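Local coordinates for tetratricopeptide TPR_2 repeat protein (Thermobaculum terrenum, PDB 5DJS), which is of unknown function but joins tetratricopeptide repeats to a GT-B fold of glycosyl transferase family 41 and binds uridine-5'-diphosphate, at residues D138-R141 with R142-P146; N272-M276 with R277-Y281; R385-A388 with G389-E393. The protein carries 1 engineered substitution. All coordinates share one frame; numbering follows the deposited sequence.

Contact 1 (D138-R141 with R142-P146); sequences DWAR and RYADP
Asp138 and Arg142, one helical turn apart, meet through a salt bridge in which NE of Arg142 donates to OD1 of Asp138 at 2.7 Å. The carboxylate oxygen is approached on its syn side, somewhat out of plane, yet it lies close to the plane of the guanidinium; the two groups are turned 46° against each other. NH2 of Arg142 adds a weak bond to the same oxygen. OD2 is left to Arg141, whose NH1 and NH2 both reach it weakly, so one carboxylate serves two arginines.

Trp139 offers a face of its indole to the edge of Tyr143, with CD1 of Trp139 and CD2 of Tyr143 3.7 Å apart and the planes at 70°. This T-shaped pair lies on the last turn of helix 129-143, which packs beside helices 111-120 and 253-257. His114 and His247 also meet the indole, and its NE1 bonds to O of His111.

At Ala140 the carbonyl oxygen accepts twice, from N of Ala144 at 2.8 Å and from N of Asp145 at 2.9 Å. The second bond spans five residues instead of four. The methyls of Ala140 and Ala144 touch, CB to CB, at 4.4 Å, while Asp145 turns OD1 to N of Arg277.

Arg141 runs alongside Arg142, and its bend at chi3 (55°) sets NH2 over the rim of one face of the Arg142 guanidinium, 3.6 Å from NH2 of Arg142. The carboxylate of Asp138, shared by both, probably offsets the nearness of these two positive groups.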
# COMPACT_ATOMS: atom_id res chain seq x y z
N ASP A 138 13.26 -16.59 -0.75
CA ASP A 138 13.08 -17.54 -1.87
C ASP A 138 12.90 -16.79 -3.18
O ASP A 138 13.53 -17.12 -4.15
CB ASP A 138 11.89 -18.48 -1.63
CG ASP A 138 11.98 -19.78 -2.43
OD1 ASP A 138 11.47 -19.84 -3.56
OD2 ASP A 138 12.55 -20.76 -1.90
N TRP A 139 12.05 -15.76 -3.16
CA TRP A 139 11.81 -14.90 -4.32
C TRP A 139 13.10 -14.26 -4.80
O TRP A 139 13.44 -14.34 -5.98
CB TRP A 139 10.81 -13.80 -3.95
CG TRP A 139 10.45 -12.83 -5.02
CD1 TRP A 139 9.49 -12.97 -5.96
CD2 TRP A 139 11.03 -11.55 -5.22
NE1 TRP A 139 9.42 -11.84 -6.76
CE2 TRP A 139 10.37 -10.96 -6.32
CE3 TRP A 139 12.06 -10.84 -4.58
CZ2 TRP A 139 10.70 -9.69 -6.80
CZ3 TRP A 139 12.38 -9.56 -5.06
CH2 TRP A 139 11.70 -9.00 -6.16
N ALA A 140 13.79 -13.61 -3.87
CA ALA A 140 15.01 -12.85 -4.16
C ALA A 140 16.05 -13.74 -4.78
O ALA A 140 16.62 -13.40 -5.82
CB ALA A 140 15.56 -12.24 -2.88
N ARG A 141 16.29 -14.88 -4.15
CA ARG A 141 17.25 -15.87 -4.65
C ARG A 141 16.96 -16.27 -6.10
O ARG A 141 17.88 -16.43 -6.89
CB ARG A 141 17.25 -17.11 -3.75
CG ARG A 141 18.52 -17.94 -3.82
CD ARG A 141 18.31 -19.34 -3.24
NE ARG A 141 17.18 -20.03 -3.90
CZ ARG A 141 16.04 -20.43 -3.32
NH1 ARG A 141 15.82 -20.28 -2.01
NH2 ARG A 141 15.11 -21.02 -4.06
N ARG A 142 15.68 -16.41 -6.44
CA ARG A 142 15.27 -16.83 -7.77
C ARG A 142 15.43 -15.73 -8.82
O ARG A 142 15.95 -16.00 -9.90
CB ARG A 142 13.81 -17.29 -7.77
CG ARG A 142 13.60 -18.64 -7.09
CD ARG A 142 12.14 -19.05 -7.07
NE ARG A 142 11.94 -20.17 -6.16
CZ ARG A 142 12.28 -21.44 -6.41
NH1 ARG A 142 12.82 -21.80 -7.57
NH2 ARG A 142 12.05 -22.36 -5.47
N TYR A 143 14.99 -14.51 -8.50
CA TYR A 143 14.79 -13.45 -9.50
C TYR A 143 15.66 -12.19 -9.37
O TYR A 143 15.75 -11.41 -10.32
CB TYR A 143 13.31 -13.05 -9.54
CG TYR A 143 12.39 -14.23 -9.71
CD1 TYR A 143 12.53 -15.09 -10.81
CD2 TYR A 143 11.41 -14.52 -8.77
CE1 TYR A 143 11.69 -16.19 -10.96
CE2 TYR A 143 10.57 -15.62 -8.91
CZ TYR A 143 10.71 -16.45 -10.00
OH TYR A 143 9.85 -17.51 -10.06
N ALA A 144 16.30 -12.01 -8.22
CA ALA A 144 16.98 -10.74 -7.91
C ALA A 144 18.47 -10.92 -7.67
O ALA A 144 19.28 -10.31 -8.36
CB ALA A 144 16.33 -10.11 -6.69
N ASP A 145 18.83 -11.75 -6.69
CA ASP A 145 20.23 -11.93 -6.29
C ASP A 145 21.18 -12.44 -7.39
O ASP A 145 22.36 -12.08 -7.39
CB ASP A 145 20.33 -12.82 -5.04
CG ASP A 145 19.74 -12.15 -3.79
OD1 ASP A 145 19.27 -10.98 -3.86
OD2 ASP A 145 19.76 -12.80 -2.72
N PRO A 146 20.70 -13.28 -8.34
CA PRO A 146 21.53 -13.63 -9.50
C PRO A 146 22.04 -12.43 -10.29
O PRO A 146 23.16 -12.49 -10.80
CB PRO A 146 20.58 -14.47 -10.36
CG PRO A 146 19.74 -15.18 -9.35
CD PRO A 146 19.54 -14.19 -8.22

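Contact 2 (N272-M276 with R277-Y281); sequences NTTGM and RAMDY
Met276 and Ala278 make the apolar side of this loop, the methyl CE of Met276 lying 4.0 Å from CB of Ala278. The bend of the Met276 chain at chi3 (67°) swings that methyl round to the alanine. Nearer the backbone, CB of Met276 approaches CB of Met279 at 4.4 Å. Leu253 of helix 253-257 packs against both methionines, and Trp139 closes on Met276.

Thr274 contributes a mixed contact. Its OG1 lies 3.7 Å from CB of Met279, the two side chains crossing at about a right angle.

Hydrogen bonding runs within 272-276 instead of across to 277-281. OG1 of Thr273 accepts from N of Gly275 at 3.0 Å, and OG1 of Thr274 accepts from N of Met276 at 3.3 Å in a nearly straight bond. Both hydroxyls are also hydrogen-bonded to the carboxylate of Glu299, through OE1 and OE2 respectively, so each buried oxygen has partners on the backbone and on a side chain. Gly275 follows Thr274 at a positive phi, where a side chain would jam against the preceding carbonyl oxygen.

Two overlapping ST turns thus shape the connection between the neighbouring parallel strands 263-266 and 281-285 in one Rossmann-like sheet of the GT-B fold.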
# COMPACT_ATOMS: atom_id res chain seq x y z
N ASN A 272 7.64 -4.88 4.98
CA ASN A 272 8.56 -5.96 5.33
C ASN A 272 9.75 -5.91 4.35
O ASN A 272 9.79 -5.07 3.44
CB ASN A 272 7.81 -7.31 5.26
CG ASN A 272 8.38 -8.43 6.16
OD1 ASN A 272 7.86 -9.52 6.12
ND2 ASN A 272 9.40 -8.17 6.97
N THR A 273 10.72 -6.80 4.53
CA THR A 273 11.88 -6.87 3.67
C THR A 273 11.49 -7.13 2.23
O THR A 273 10.47 -7.77 1.96
CB THR A 273 12.87 -7.96 4.15
OG1 THR A 273 14.11 -7.82 3.45
CG2 THR A 273 12.30 -9.40 3.97
N THR A 274 12.30 -6.61 1.31
CA THR A 274 12.26 -7.01 -0.09
C THR A 274 12.81 -8.42 -0.29
O THR A 274 12.51 -9.07 -1.30
CB THR A 274 13.11 -6.08 -0.97
OG1 THR A 274 14.45 -6.02 -0.45
CG2 THR A 274 12.49 -4.67 -1.03
N GLY A 275 13.65 -8.87 0.65
CA GLY A 275 14.33 -10.14 0.58
C GLY A 275 15.66 -10.08 -0.14
O GLY A 275 16.41 -11.07 -0.13
N MET A 276 15.97 -8.92 -0.74
CA MET A 276 17.08 -8.79 -1.70
C MET A 276 18.40 -8.44 -1.01
O MET A 276 18.42 -7.67 -0.06
CB MET A 276 16.76 -7.69 -2.72
CG MET A 276 15.54 -7.97 -3.58
SD MET A 276 15.02 -6.52 -4.52
CE MET A 276 16.40 -6.31 -5.64
N ARG A 277 19.51 -8.99 -1.54
CA ARG A 277 20.87 -8.52 -1.20
C ARG A 277 21.11 -7.11 -1.72
O ARG A 277 21.75 -6.30 -1.04
CB ARG A 277 21.95 -9.43 -1.81
CG ARG A 277 22.07 -10.82 -1.21
CD ARG A 277 23.18 -11.60 -1.91
NE ARG A 277 24.36 -11.76 -1.05
CZ ARG A 277 24.57 -12.77 -0.19
NH1 ARG A 277 23.69 -13.77 -0.04
NH2 ARG A 277 25.70 -12.79 0.53
N ALA A 278 20.62 -6.83 -2.94
CA ALA A 278 20.81 -5.53 -3.62
C ALA A 278 20.21 -4.30 -2.91
O ALA A 278 20.63 -3.17 -3.20
CB ALA A 278 20.26 -5.60 -5.03
N MET A 279 19.23 -4.51 -2.03
CA MET A 279 18.68 -3.40 -1.25
C MET A 279 19.51 -3.22 0.03
O MET A 279 19.61 -4.13 0.86
CB MET A 279 17.21 -3.65 -0.93
CG MET A 279 16.43 -2.40 -0.54
SD MET A 279 16.23 -1.18 -1.86
CE MET A 279 15.24 -2.07 -3.06
N ASP A 280 20.11 -2.05 0.17
CA ASP A 280 21.06 -1.79 1.25
C ASP A 280 20.32 -1.39 2.50
O ASP A 280 20.59 -1.93 3.57
CB ASP A 280 22.06 -0.67 0.86
CG ASP A 280 22.76 -0.92 -0.47
OD1 ASP A 280 23.42 -1.98 -0.62
OD2 ASP A 280 22.66 -0.04 -1.37
N TYR A 281 19.38 -0.45 2.35
CA TYR A 281 18.65 0.13 3.49
C TYR A 281 17.12 0.05 3.37
O TYR A 281 16.57 0.11 2.27
CB TYR A 281 19.06 1.59 3.68
CG TYR A 281 20.52 1.72 4.01
CD1 TYR A 281 20.97 1.53 5.31
CD2 TYR A 281 21.46 1.98 3.02
CE1 TYR A 281 22.32 1.64 5.63
CE2 TYR A 281 22.81 2.09 3.32
CZ TYR A 281 23.23 1.92 4.63
OH TYR A 281 24.55 2.03 4.93

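Contact 3 (R385-A388 with G389-E393); sequences RGVA and GERLE
A tight turn leading from helix 372-383 into strand 392-395 brings Ala388 and Arg391 together, after a Schellman motif has ended the helix with Gly386 as its C-prime residue. In that motif N of Val387 reaches O of Leu382, and N of Gly386 reaches O of Glu383. The turn proper is closed by N of Arg391 donating to O of Ala388 at 3.2 Å. With Gly389 and Glu390 at its corners in helical backbone angles, it is a type I turn. A second bond of the same span, from N of Leu392 to O of Gly389 at 3.2 Å, follows at once.

Such a helix-to-strand connection is a recurrent element of Rossmann-like domains; here it delivers the chain to an outermost strand of the second parallel sheet of the GT-B fold.

Side chains close round Ala388 from two directions. CG of Arg391 passes 4.0 Å from CB of Ala388 and also rests against the alanine carbonyl oxygen. Bends at chi2 and chi3 then carry the guanidinium across Val387, whose CG1 meets NH1 of Arg391 obliquely at 4.1 Å. NH2 of Arg391 bonds to the backbone oxygens of Leu354 and Ala360, which hold the group in place. Glu390 sets CG between its backbone N and carbonyl carbon (chi1 60°) and bends again at chi2, which lays OE1 3.6 Å from CB of Ala388. Val387 packs inward on Ala351 and Leu354 of helix 344-356, and N of Gly389 bonds to OE1 of Glu383.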
# COMPACT_ATOMS: atom_id res chain seq x y z
N ARG A 385 -21.33 -13.71 14.54
CA ARG A 385 -20.73 -13.35 15.84
C ARG A 385 -21.71 -12.65 16.81
O ARG A 385 -21.27 -12.01 17.78
CB ARG A 385 -19.50 -12.45 15.61
CG ARG A 385 -18.43 -13.09 14.74
CD ARG A 385 -17.45 -12.05 14.23
NE ARG A 385 -16.23 -12.69 13.71
CZ ARG A 385 -16.07 -13.19 12.48
NH1 ARG A 385 -17.03 -13.13 11.56
NH2 ARG A 385 -14.91 -13.75 12.16
N GLY A 386 -23.02 -12.79 16.56
CA GLY A 386 -24.07 -12.31 17.47
C GLY A 386 -24.45 -10.84 17.38
O GLY A 386 -25.11 -10.31 18.28
N VAL A 387 -24.07 -10.17 16.29
CA VAL A 387 -24.24 -8.73 16.15
C VAL A 387 -25.19 -8.47 14.99
O VAL A 387 -24.94 -8.93 13.88
CB VAL A 387 -22.88 -8.04 15.85
CG1 VAL A 387 -23.07 -6.54 15.58
CG2 VAL A 387 -21.91 -8.26 17.01
N ALA A 388 -26.26 -7.72 15.24
CA ALA A 388 -27.28 -7.45 14.23
C ALA A 388 -26.65 -6.71 13.05
O ALA A 388 -25.92 -5.76 13.24
CB ALA A 388 -28.43 -6.66 14.82
N GLY A 389 -26.94 -7.19 11.84
CA GLY A 389 -26.31 -6.68 10.62
C GLY A 389 -26.69 -5.26 10.25
O GLY A 389 -25.93 -4.57 9.56
N GLU A 390 -27.87 -4.82 10.69
CA GLU A 390 -28.31 -3.43 10.47
C GLU A 390 -27.46 -2.38 11.22
O GLU A 390 -27.41 -1.23 10.80
CB GLU A 390 -29.82 -3.26 10.79
CG GLU A 390 -30.25 -3.57 12.23
CD GLU A 390 -30.85 -4.96 12.40
OE1 GLU A 390 -30.29 -5.94 11.86
OE2 GLU A 390 -31.90 -5.07 13.08
N ARG A 391 -26.79 -2.78 12.31
CA ARG A 391 -25.90 -1.87 13.07
C ARG A 391 -24.62 -1.56 12.28
O ARG A 391 -23.93 -0.59 12.58
CB ARG A 391 -25.50 -2.42 14.47
CG ARG A 391 -26.57 -3.19 15.25
CD ARG A 391 -26.74 -2.78 16.71
NE ARG A 391 -25.52 -2.33 17.40
CZ ARG A 391 -24.73 -3.06 18.20
NH1 ARG A 391 -24.96 -4.35 18.43
NH2 ARG A 391 -23.68 -2.48 18.77
N LEU A 392 -24.31 -2.41 11.31
CA LEU A 392 -23.16 -2.26 10.42
C LEU A 392 -23.55 -1.48 9.17
O LEU A 392 -24.37 -1.96 8.39
CB LEU A 392 -22.69 -3.66 10.02
CG LEU A 392 -21.36 -3.83 9.31
CD1 LEU A 392 -20.22 -3.61 10.28
CD2 LEU A 392 -21.28 -5.22 8.70
N GLU A 393 -22.98 -0.29 8.97
CA GLU A 393 -23.27 0.51 7.77
C GLU A 393 -22.07 0.64 6.78
O GLU A 393 -21.06 1.26 7.08
CB GLU A 393 -23.91 1.88 8.12
CG GLU A 393 -23.18 2.75 9.14
CD GLU A 393 -23.79 4.15 9.29
OE1 GLU A 393 -24.18 4.51 10.42
OE2 GLU A 393 -23.87 4.89 8.28

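In the fold
Contacts 1, 2 and 3 follow one another along the chain. The first two touch directly, their centres about 11 Å apart: Ala140 packs on Gly275 and Trp139 on Thr274, and helix 129-143 lies against the loop that leads into strand 281-285, tying the helix to the first parallel sheet of the GT-B fold. Contact 3 stands on the opposite side of the chain's centre, about 46 Å from contact 1 and 43 Å from contact 2 between centres, at an outermost strand of the second sheet. Soon after that strand come Pro397 and Met398 of the uridine-5'-diphosphate pocket. The two sites thus belong to different sheet-bearing halves and do not touch, the nearest atoms of contacts 2 and 3 being about 24 Å apart.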